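Local atomic coordinates of clostripain-related protein (Bacteroides thetaiotaomicron, PDB entry 5L20), a protein that is probably a cysteine peptidase of the clostripain (C11) family, of which this chain is an N-terminal part. Residues D20-T23 with S24-Y27. Numbering follows the deposited sequence.
Sequences DNLT and SNFY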
loop_
_atom_site.group_PDB
_atom_site.type_symbol
_atom_site.label_atom_id
_atom_site.label_comp_id
_atom_site.label_asym_id
_atom_site.label_seq_id
_atom_site.Cartn_x
_atom_site.Cartn_y
_atom_site.Cartn_z
ATOM N N ASP A 20 -1.996 -8.812 12.308
ATOM C CA ASP A 20 -2.456 -10.058 12.958
ATOM C C ASP A 20 -3.877 -10.495 12.575
ATOM O O ASP A 20 -4.054 -11.644 12.170
ATOM C CB ASP A 20 -2.330 -9.960 14.482
ATOM C CG ASP A 20 -0.874 -10.087 14.971
ATOM O OD1 ASP A 20 -0.215 -11.119 14.663
ATOM O OD2 ASP A 20 -0.374 -9.150 15.647
ATOM N N ASN A 21 -4.878 -9.619 12.695
ATOM C CA ASN A 21 -6.286 -10.037 12.551
ATOM C C ASN A 21 -7.156 -9.095 11.713
ATOM O O ASN A 21 -8.368 -9.248 11.663
ATOM C CB ASN A 21 -6.919 -10.225 13.940
ATOM C CG ASN A 21 -7.117 -8.915 14.675
ATOM O OD1 ASN A 21 -6.503 -7.903 14.337
ATOM N ND2 ASN A 21 -7.967 -8.929 15.688
ATOM N N LEU A 22 -6.544 -8.132 11.030
ATOM C CA LEU A 22 -7.297 -7.248 10.139
ATOM C C LEU A 22 -7.017 -7.509 8.662
ATOM O O LEU A 22 -7.498 -6.796 7.810
ATOM C CB LEU A 22 -6.985 -5.768 10.474
ATOM C CG LEU A 22 -7.343 -5.308 11.891
ATOM C CD1 LEU A 22 -6.780 -3.888 12.205
ATOM C CD2 LEU A 22 -8.863 -5.352 12.137
ATOM N N THR A 23 -6.275 -8.573 8.352
ATOM C CA THR A 23 -5.918 -8.875 6.982
ATOM C C THR A 23 -7.131 -8.970 6.058
ATOM O O THR A 23 -7.133 -8.427 4.947
ATOM C CB THR A 23 -5.131 -10.199 6.916
ATOM O OG1 THR A 23 -4.095 -10.156 7.893
ATOM C CG2 THR A 23 -4.515 -10.425 5.544
ATOM N N SER A 24 -8.179 -9.656 6.510
ATOM C CA SER A 24 -9.375 -9.775 5.696
ATOM C C SER A 24 -10.045 -8.406 5.501
ATOM O O SER A 24 -10.509 -8.082 4.404
ATOM C CB SER A 24 -10.348 -10.795 6.313
ATOM O OG SER A 24 -10.574 -10.567 7.698
ATOM N N ASN A 25 -10.069 -7.596 6.561
ATOM C CA ASN A 25 -10.597 -6.237 6.426
ATOM C C ASN A 25 -9.805 -5.440 5.391
ATOM O O ASN A 25 -10.360 -4.660 4.632
ATOM C CB ASN A 25 -10.590 -5.516 7.774
ATOM C CG ASN A 25 -11.392 -6.254 8.837
ATOM O OD1 ASN A 25 -10.839 -7.038 9.616
ATOM N ND2 ASN A 25 -12.693 -6.012 8.868
ATOM N N PHE A 26 -8.480 -5.630 5.353
ATOM C CA PHE A 26 -7.653 -4.936 4.383
ATOM C C PHE A 26 -7.999 -5.342 2.946
ATOM O O PHE A 26 -8.013 -4.508 2.031
ATOM C CB PHE A 26 -6.167 -5.225 4.637
ATOM C CG PHE A 26 -5.617 -4.629 5.923
ATOM C CD1 PHE A 26 -6.308 -3.685 6.667
ATOM C CD2 PHE A 26 -4.372 -5.048 6.368
ATOM C CE1 PHE A 26 -5.761 -3.186 7.831
ATOM C CE2 PHE A 26 -3.818 -4.559 7.519
ATOM C CZ PHE A 26 -4.504 -3.642 8.259
ATOM N N TYR A 27 -8.240 -6.637 2.721
ATOM C CA TYR A 27 -8.644 -7.056 1.396
ATOM C C TYR A 27 -9.931 -6.351 0.952
ATOM O O TYR A 27 -10.032 -5.938 -0.189
ATOM C CB TYR A 27 -8.811 -8.577 1.341
ATOM C CG TYR A 27 -7.489 -9.314 1.274
ATOM C CD1 TYR A 27 -6.585 -9.049 0.241
ATOM C CD2 TYR A 27 -7.151 -10.268 2.223
ATOM C CE1 TYR A 27 -5.359 -9.724 0.163
ATOM C CE2 TYR A 27 -5.928 -10.952 2.157
ATOM C CZ TYR A 27 -5.054 -10.673 1.127
ATOM O OH TYR A 27 -3.844 -11.347 1.051
#
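At the first turn of helix 23-37, where the loop leaving strand 10-16 winds into the helix, Leu-22 and Phe-26 meet as N-cap residue and the residue four places on. The carbonyl of Leu-22 accepts the first i-to-i+4 bond, from Phe-26 N at 2.9 Å to Leu-22 O, running nearly straight on from the C=O (166°). The next bond follows one residue later, Tyr-27 N to Thr-23 O at 3.1 Å. Leu-22 CB lies over a face of the Phe-26 ring, 4.2 Å from the centroid, in a CH-pi contact. Leu-22 O also sits above the plane of this ring, offset toward the rim. With CG anti to its own carbonyl carbon (chi1 -68°), Phe-26 turns its ring back along the helix to the cap.

The helix flanks a mixed beta-sheet, and Thr-23, Phe-26 and Tyr-27 all touch Met-51 of strand 45-52. Leucine cannot cap through its side chain, but its branched apolar end suits a buried place against His-112 and a modified side chain of the bound peptide, on which Phe-26 also packs. Swapping Phe-26 for an alanine is likely to leave Leu-22 CB and that modified side chain without the ring they pack on, and Met-51 with one aromatic neighbour fewer. Beta-branched Thr-23 holds CG2 anti to its backbone N, alongside the Tyr-27 ring, 3.7 Å from CE2. On the exposed flank, polar Asn-25 brings OD1 within 3.6 Å of Leu-22 CD2.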